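Local coordinates for protein paenibacillus xanthan lyase (Paenibacillus, PDB 6F2P) that cleaves xanthan by an elimination reaction, as a calcium-containing polysaccharide lyase of family 8, at residues A[277-282]-A[372-377]; A[378-383]-A[412-417]. One frame throughout, in Å; residues are numbered along the deposited sequence.

How the contacts relate
Domain packing and sheet pairing meet here in one worked example. From the N terminus, the turn 277-282, between strand 275-276 and helix 292-307, still belongs to the helical part; the chain then runs through three helices and strand 363-367 and returns in strand 372-377, where contact 1 closes a loop of 89 residues. Only then does contact 2 open: strand 380-385 pairs with strand 411-415 across a shorter excursion. The two stand in series, neither nested nor crossed. They are joined laterally, since Phe382 N probably donates to Gln375 O, and the 277-282 turn packs against Tyr415 and Gly383. Contact 1 ties the helical part to the four-stranded sheet; contact 2 pairs two strands within it.

Contact 1 of 2, residues A[277-282]-A[372-377]; sequences MDMVRG and RAVQLR
Through NE and NH2, along one edge of its guanidinium, Arg372 converges on a single backbone oxygen, that of Met279. The NE to Met279 O distance is 2.9 Å, and the oxygen lies in the guanidinium plane. Seen from the acceptor the two bonds differ: NH2 arrives within the carbonyl plane at 3.0 Å from Met279 O, whereas NE stands above that plane. Neither is straight, with N-H...O angles near 150°, as expected when two donors share one atom. The arginine is bent at its second torsion (chi2 -70°), and its aliphatic part meets the methionine: Arg372 CD lies 3.9 Å from Met279 SD. Although Met279 CG is placed between its own N and C (chi1 72°), the chain is extended beyond it, carrying the methyl CE to 3.6 Å from Val374 CG2 and close to the carbonyl of Ala373. Met277, also extended, meets Val374 tip to tip, its CE 4.1 Å from Val374 CG1, and reaches Leu376 CD2.

Behind this shell the turn braces itself. Arg281 NE and NH2 both bind Asp278 OD1 in a salt bridge, while Asp278 OD2 accepts from Trp427 NE1. The short 3-10 turn, following strand 275-276, thus packs the helical domain against strand 372-377, which is flanked by strands 363-367 and 380-385 in the super-sandwich domain.

Contact 2 of 2, residues A[378-383]-A[412-417]; sequences PGFGFG and TYLYNT
The Phe382 ring has Leu414 CD1 at its edge, near the ring plane, and Thr412 approaching obliquely, CB 3.6 Å from Phe382 CZ. With CG anti to the backbone N (chi1 -174°), the ring leans across to the partner strand, where it meets Thr412 and the Leu414 methyl. The Phe380 ring meets the same methyl obliquely, its CD2 4.0 Å from Leu414 CD1, so that one branch of Leu414 touches both phenylalanines. On the other face Tyr415 and Tyr413 stand on one strand, each with CG anti to the carbonyl carbon, and each ring has at its edge a glycine carbonyl, Gly381 O and Gly383 O respectively. Both tyrosines also make edge-to-face stacks with Phe422.

Gly381 and Gly383 bring no side chain to the tyrosine face, and there the two strands are held by four backbone hydrogen bonds. Gly381 pairs with Tyr415 and Gly383 with Tyr413, each N donating to the other's O, with Phe382 and Leu414 the non-hydrogen-bonded pair between. The glycine donors lie in the carbonyl planes, whereas the tyrosine donors stand above theirs. Tyr415 N to Gly381 O spans 2.7 Å.

Strands 363-367, 372-377, 380-385 and 411-415 follow one another in chain order across the sheet, an antiparallel meander with 411-415 outermost. The phenylalanine face packs on strands 481-488, 493-501 and 613-621 of the nine-stranded sheet, while Tyr413 and Tyr415 turn to Met279 and Met277 in the loop before helix 292-307.

Contact 1 of 2, residues A[277-282]-A[372-377]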
ATOM      1  N   MET A 277       0.797  18.350   3.253  1.00 15.99           N
ATOM      2  CA  MET A 277       0.483  17.484   4.394  1.00 16.18           C
ATOM      3  C   MET A 277       1.720  16.957   5.115  1.00 13.13           C
ATOM      4  O   MET A 277       2.604  16.359   4.500  1.00 15.17           O
ATOM      5  CB  MET A 277      -0.406  16.318   3.959  1.00 13.28           C
ATOM      6  CG  MET A 277      -1.770  16.751   3.475  1.00 13.19           C
ATOM      7  SD  MET A 277      -2.836  15.358   3.083  1.00 16.23           S
ATOM      8  CE  MET A 277      -4.275  16.247   2.514  1.00 17.79           C
ATOM      9  N   ASP A 278       1.765  17.177   6.424  1.00 13.54           N
ATOM     10  CA  ASP A 278       2.929  16.819   7.236  1.00 16.03           C
ATOM     11  C   ASP A 278       3.259  15.328   7.236  1.00 16.67           C
ATOM     12  O   ASP A 278       4.406  14.940   7.473  1.00 15.45           O
ATOM     13  CB  ASP A 278       2.721  17.289   8.673  1.00 13.77           C
ATOM     14  CG  ASP A 278       2.776  18.795   8.806  1.00 16.84           C
ATOM     15  OD1 ASP A 278       3.507  19.436   8.021  1.00 17.91           O
ATOM     16  OD2 ASP A 278       2.085  19.334   9.693  1.00 14.60           O
ATOM     17  N   MET A 279       2.262  14.489   6.972  1.00 12.53           N
ATOM     18  CA  MET A 279       2.474  13.055   7.050  1.00 10.30           C
ATOM     19  C   MET A 279       3.403  12.540   5.950  1.00 12.93           C
ATOM     20  O   MET A 279       3.938  11.441   6.062  1.00 13.84           O
ATOM     21  CB  MET A 279       1.149  12.303   7.049  1.00 13.36           C
ATOM     22  CG  MET A 279       0.416  12.285   5.719  1.00 12.25           C
ATOM     23  SD  MET A 279      -1.152  11.400   5.874  1.00 18.45           S
ATOM     24  CE  MET A 279      -1.744  11.436   4.179  1.00 10.07           C
ATOM     25  N   VAL A 280       3.611  13.331   4.898  1.00 11.31           N
ATOM     26  CA  VAL A 280       4.573  12.949   3.867  1.00 13.18           C
ATOM     27  C   VAL A 280       5.861  13.759   3.923  1.00 19.55           C
ATOM     28  O   VAL A 280       6.665  13.689   2.992  1.00 19.60           O
ATOM     29  CB  VAL A 280       4.005  13.061   2.423  1.00 13.38           C
ATOM     30  CG1 VAL A 280       2.752  12.204   2.261  1.00 12.68           C
ATOM     31  CG2 VAL A 280       3.739  14.511   2.048  1.00 10.75           C
ATOM     32  N   ARG A 281       6.061  14.523   4.995  1.00 14.30           N
ATOM     33  CA  ARG A 281       7.233  15.386   5.073  1.00 13.61           C
ATOM     34  C   ARG A 281       8.333  14.818   5.969  1.00 18.32           C
ATOM     35  O   ARG A 281       9.348  15.480   6.219  1.00 18.61           O
ATOM     36  CB  ARG A 281       6.849  16.804   5.501  1.00 14.83           C
ATOM     37  CG  ARG A 281       5.869  17.468   4.559  1.00 14.78           C
ATOM     38  CD  ARG A 281       5.778  18.969   4.767  1.00 15.70           C
ATOM     39  NE  ARG A 281       5.554  19.348   6.160  1.00 20.32           N
ATOM     40  CZ  ARG A 281       6.447  19.991   6.916  1.00 22.74           C
ATOM     41  NH1 ARG A 281       7.625  20.327   6.412  1.00 13.12           N
ATOM     42  NH2 ARG A 281       6.164  20.301   8.177  1.00 21.29           N
ATOM     43  N   GLY A 282       8.143  13.582   6.419  1.00 15.66           N
ATOM     44  CA  GLY A 282       9.131  12.906   7.243  1.00 12.72           C
ATOM     45  C   GLY A 282       9.646  13.756   8.387  1.00 18.07           C
ATOM     46  O   GLY A 282       8.865  14.416   9.090  1.00 14.79           O
ATOM     47  N   ARG A 372       0.155   5.210   3.371  1.00 13.79           N
ATOM     48  CA  ARG A 372      -0.564   6.468   3.573  1.00 14.40           C
ATOM     49  C   ARG A 372      -1.886   6.444   2.827  1.00 13.89           C
ATOM     50  O   ARG A 372      -2.067   5.673   1.883  1.00 15.54           O
ATOM     51  CB  ARG A 372       0.263   7.663   3.094  1.00 11.17           C
ATOM     52  CG  ARG A 372       1.554   7.882   3.856  1.00 13.03           C
ATOM     53  CD  ARG A 372       1.285   8.373   5.270  1.00 16.70           C
ATOM     54  NE  ARG A 372       2.494   8.883   5.922  1.00 14.58           N
ATOM     55  CZ  ARG A 372       3.281   8.165   6.717  1.00 15.48           C
ATOM     56  NH1 ARG A 372       2.995   6.889   6.974  1.00 14.64           N
ATOM     57  NH2 ARG A 372       4.357   8.723   7.259  1.00 12.99           N
ATOM     58  N   ALA A 373      -2.809   7.300   3.245  1.00 11.63           N
ATOM     59  CA  ALA A 373      -4.100   7.410   2.577  1.00 13.83           C
ATOM     60  C   ALA A 373      -4.613   8.844   2.683  1.00 18.95           C
ATOM     61  O   ALA A 373      -4.337   9.547   3.667  1.00 15.99           O
ATOM     62  CB  ALA A 373      -5.102   6.439   3.182  1.00 10.74           C
ATOM     63  N   VAL A 374      -5.347   9.278   1.664  1.00 18.85           N
ATOM     64  CA  VAL A 374      -5.945  10.606   1.672  1.00 17.39           C
ATOM     65  C   VAL A 374      -7.403  10.558   1.232  1.00 19.63           C
ATOM     66  O   VAL A 374      -7.737   9.957   0.203  1.00 16.59           O
ATOM     67  CB  VAL A 374      -5.175  11.591   0.770  1.00 15.44           C
ATOM     68  CG1 VAL A 374      -5.880  12.931   0.726  1.00 15.76           C
ATOM     69  CG2 VAL A 374      -3.765  11.770   1.275  1.00 18.21           C
ATOM     70  N   GLN A 375      -8.263  11.180   2.034  1.00 17.01           N
ATOM     71  CA  GLN A 375      -9.657  11.353   1.674  1.00 16.21           C
ATOM     72  C   GLN A 375      -9.948  12.837   1.484  1.00 18.49           C
ATOM     73  O   GLN A 375      -9.801  13.638   2.407  1.00 21.04           O
ATOM     74  CB  GLN A 375     -10.577  10.756   2.740  1.00 12.79           C
ATOM     75  CG  GLN A 375     -12.047  11.065   2.531  1.00 14.61           C
ATOM     76  CD  GLN A 375     -12.622  10.413   1.283  1.00 20.74           C
ATOM     77  OE1 GLN A 375     -12.258  10.752   0.153  1.00 17.95           O
ATOM     78  NE2 GLN A 375     -13.534   9.467   1.486  1.00 25.97           N
ATOM     79  N   LEU A 376     -10.334  13.203   0.271  1.00 18.35           N
ATOM     80  CA  LEU A 376     -10.691  14.577  -0.026  1.00 15.27           C
ATOM     81  C   LEU A 376     -12.173  14.638  -0.405  1.00 21.62           C
ATOM     82  O   LEU A 376     -12.600  14.054  -1.406  1.00 22.44           O
ATOM     83  CB  LEU A 376      -9.814  15.131  -1.146  1.00 14.25           C
ATOM     84  CG  LEU A 376      -8.296  15.071  -0.946  1.00 15.62           C
ATOM     85  CD1 LEU A 376      -7.582  15.477  -2.227  1.00 16.04           C
ATOM     86  CD2 LEU A 376      -7.846  15.956   0.203  1.00 13.54           C
ATOM     87  N   ARG A 377     -12.946  15.332   0.425  1.00 21.38           N
ATOM     88  CA  ARG A 377     -14.376  15.486   0.242  1.00 17.54           C
ATOM     89  C   ARG A 377     -14.691  16.967   0.194  1.00 20.06           C
ATOM     90  O   ARG A 377     -13.856  17.791   0.561  1.00 24.30           O
ATOM     91  CB  ARG A 377     -15.123  14.850   1.413  1.00 17.78           C
ATOM     92  CG  ARG A 377     -14.886  13.364   1.556  1.00 20.17           C
ATOM     93  CD  ARG A 377     -15.263  12.633   0.300  1.00 15.90           C
ATOM     94  NE  ARG A 377     -16.626  12.943  -0.107  1.00 21.72           N
ATOM     95  CZ  ARG A 377     -17.171  12.544  -1.254  1.00 20.32           C
ATOM     96  NH1 ARG A 377     -16.458  11.823  -2.107  1.00 15.47           N
ATOM     97  NH2 ARG A 377     -18.427  12.871  -1.551  1.00 15.95           N
TER

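Contact 2 of 2, residues A[378-383]-A[412-417]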
ATOM      1  N   PRO A 378     -15.893  17.320  -0.278  1.00 25.55           N
ATOM      2  CA  PRO A 378     -16.263  18.733  -0.181  1.00 23.95           C
ATOM      3  C   PRO A 378     -16.361  19.179   1.277  1.00 23.68           C
ATOM      4  O   PRO A 378     -17.178  18.655   2.029  1.00 24.14           O
ATOM      5  CB  PRO A 378     -17.631  18.787  -0.868  1.00 18.13           C
ATOM      6  CG  PRO A 378     -18.120  17.364  -0.899  1.00 19.30           C
ATOM      7  CD  PRO A 378     -16.895  16.524  -1.010  1.00 18.31           C
ATOM      8  N   GLY A 379     -15.517  20.129   1.669  1.00 22.93           N
ATOM      9  CA  GLY A 379     -15.534  20.659   3.018  1.00 23.43           C
ATOM     10  C   GLY A 379     -14.376  20.222   3.909  1.00 26.22           C
ATOM     11  O   GLY A 379     -14.064  20.891   4.898  1.00 24.87           O
ATOM     12  N   PHE A 380     -13.736  19.102   3.584  1.00 18.07           N
ATOM     13  CA  PHE A 380     -12.618  18.647   4.402  1.00 20.27           C
ATOM     14  C   PHE A 380     -11.627  17.737   3.680  1.00 20.66           C
ATOM     15  O   PHE A 380     -11.921  17.168   2.635  1.00 17.98           O
ATOM     16  CB  PHE A 380     -13.121  17.969   5.677  1.00 16.12           C
ATOM     17  CG  PHE A 380     -13.908  16.708   5.430  1.00 21.62           C
ATOM     18  CD1 PHE A 380     -15.268  16.763   5.142  1.00 17.86           C
ATOM     19  CD2 PHE A 380     -13.295  15.468   5.502  1.00 18.03           C
ATOM     20  CE1 PHE A 380     -15.997  15.613   4.926  1.00 14.89           C
ATOM     21  CE2 PHE A 380     -14.019  14.308   5.288  1.00 22.40           C
ATOM     22  CZ  PHE A 380     -15.376  14.381   4.995  1.00 22.66           C
ATOM     23  N   GLY A 381     -10.436  17.628   4.254  1.00 18.39           N
ATOM     24  CA  GLY A 381      -9.434  16.698   3.784  1.00 15.94           C
ATOM     25  C   GLY A 381      -9.026  15.850   4.966  1.00 17.08           C
ATOM     26  O   GLY A 381      -9.086  16.295   6.111  1.00 18.91           O
ATOM     27  N   PHE A 382      -8.620  14.620   4.697  1.00 15.73           N
ATOM     28  CA  PHE A 382      -8.286  13.692   5.757  1.00 14.40           C
ATOM     29  C   PHE A 382      -7.050  12.908   5.364  1.00 15.55           C
ATOM     30  O   PHE A 382      -7.023  12.245   4.330  1.00 19.26           O
ATOM     31  CB  PHE A 382      -9.455  12.741   5.986  1.00 16.22           C
ATOM     32  CG  PHE A 382      -9.277  11.819   7.160  1.00 18.00           C
ATOM     33  CD1 PHE A 382      -9.367  12.301   8.461  1.00 15.33           C
ATOM     34  CD2 PHE A 382      -9.049  10.465   6.964  1.00 10.98           C
ATOM     35  CE1 PHE A 382      -9.228  11.446   9.546  1.00 12.85           C
ATOM     36  CE2 PHE A 382      -8.907   9.605   8.042  1.00 11.33           C
ATOM     37  CZ  PHE A 382      -8.998  10.098   9.334  1.00 13.06           C
ATOM     38  N   GLY A 383      -6.020  12.995   6.192  1.00 12.73           N
ATOM     39  CA  GLY A 383      -4.789  12.281   5.943  1.00 13.51           C
ATOM     40  C   GLY A 383      -4.651  11.149   6.932  1.00 14.91           C
ATOM     41  O   GLY A 383      -5.042  11.283   8.095  1.00 16.59           O
ATOM     42  N   THR A 412      -4.173  10.494  12.522  1.00 12.79           N
ATOM     43  CA  THR A 412      -5.111  11.074  11.576  1.00 16.15           C
ATOM     44  C   THR A 412      -4.974  12.592  11.513  1.00 17.81           C
ATOM     45  O   THR A 412      -4.874  13.265  12.544  1.00 19.36           O
ATOM     46  CB  THR A 412      -6.563  10.700  11.930  1.00 13.62           C
ATOM     47  OG1 THR A 412      -6.907  11.260  13.202  1.00 13.41           O
ATOM     48  CG2 THR A 412      -6.694   9.208  12.021  1.00 11.97           C
ATOM     49  N   TYR A 413      -4.970  13.130  10.298  1.00 16.13           N
ATOM     50  CA  TYR A 413      -4.938  14.575  10.103  1.00 16.23           C
ATOM     51  C   TYR A 413      -6.245  15.021   9.476  1.00 16.76           C
ATOM     52  O   TYR A 413      -6.646  14.487   8.443  1.00 21.00           O
ATOM     53  CB  TYR A 413      -3.805  14.973   9.159  1.00 17.18           C
ATOM     54  CG  TYR A 413      -2.403  14.777   9.685  1.00 15.72           C
ATOM     55  CD1 TYR A 413      -1.803  13.524   9.669  1.00 11.46           C
ATOM     56  CD2 TYR A 413      -1.656  15.860  10.157  1.00 14.27           C
ATOM     57  CE1 TYR A 413      -0.507  13.343  10.126  1.00 10.71           C
ATOM     58  CE2 TYR A 413      -0.351  15.689  10.613  1.00 11.18           C
ATOM     59  CZ  TYR A 413       0.212  14.428  10.592  1.00 16.08           C
ATOM     60  OH  TYR A 413       1.496  14.237  11.044  1.00 17.14           O
ATOM     61  N   LEU A 414      -6.908  16.000  10.085  1.00 18.39           N
ATOM     62  CA  LEU A 414      -8.141  16.541   9.513  1.00 17.06           C
ATOM     63  C   LEU A 414      -7.937  17.969   9.029  1.00 18.45           C
ATOM     64  O   LEU A 414      -7.599  18.858   9.810  1.00 15.94           O
ATOM     65  CB  LEU A 414      -9.280  16.483  10.519  1.00 15.28           C
ATOM     66  CG  LEU A 414     -10.623  17.007  10.011  1.00 17.22           C
ATOM     67  CD1 LEU A 414     -11.205  16.109   8.910  1.00 12.19           C
ATOM     68  CD2 LEU A 414     -11.585  17.114  11.175  1.00 16.16           C
ATOM     69  N   TYR A 415      -8.131  18.175   7.728  1.00 18.66           N
ATOM     70  CA  TYR A 415      -7.877  19.467   7.105  1.00 15.93           C
ATOM     71  C   TYR A 415      -9.182  20.162   6.777  1.00 16.50           C
ATOM     72  O   TYR A 415     -10.087  19.553   6.210  1.00 18.04           O
ATOM     73  CB  TYR A 415      -7.046  19.285   5.837  1.00 14.47           C
ATOM     74  CG  TYR A 415      -5.633  18.824   6.111  1.00 15.55           C
ATOM     75  CD1 TYR A 415      -4.626  19.743   6.386  1.00 17.13           C
ATOM     76  CD2 TYR A 415      -5.306  17.474   6.108  1.00 15.34           C
ATOM     77  CE1 TYR A 415      -3.332  19.330   6.649  1.00 14.76           C
ATOM     78  CE2 TYR A 415      -4.017  17.050   6.372  1.00 14.19           C
ATOM     79  CZ  TYR A 415      -3.033  17.986   6.643  1.00 15.61           C
ATOM     80  OH  TYR A 415      -1.744  17.584   6.911  1.00 14.28           O
ATOM     81  N   ASN A 416      -9.286  21.433   7.147  1.00 14.86           N
ATOM     82  CA  ASN A 416     -10.459  22.225   6.796  1.00 19.13           C
ATOM     83  C   ASN A 416     -10.108  23.688   6.553  1.00 21.17           C
ATOM     84  O   ASN A 416      -9.003  23.980   6.112  1.00 23.08           O
ATOM     85  CB  ASN A 416     -11.581  22.066   7.826  1.00 19.22           C
ATOM     86  CG  ASN A 416     -11.124  22.336   9.241  1.00 19.37           C
ATOM     87  OD1 ASN A 416     -10.231  23.144   9.479  1.00 22.64           O
ATOM     88  ND2 ASN A 416     -11.741  21.655  10.196  1.00 22.50           N
ATOM     89  N   THR A 417     -11.033  24.604   6.834  1.00 20.34           N
ATOM     90  CA  THR A 417     -10.793  26.011   6.521  1.00 18.22           C
ATOM     91  C   THR A 417      -9.822  26.674   7.509  1.00 20.42           C
ATOM     92  O   THR A 417      -9.287  27.760   7.255  1.00 14.12           O
ATOM     93  CB  THR A 417     -12.105  26.818   6.408  1.00 17.43           C
ATOM     94  OG1 THR A 417     -12.915  26.584   7.562  1.00 21.33           O
ATOM     95  CG2 THR A 417     -12.876  26.391   5.183  1.00 15.81           C
TER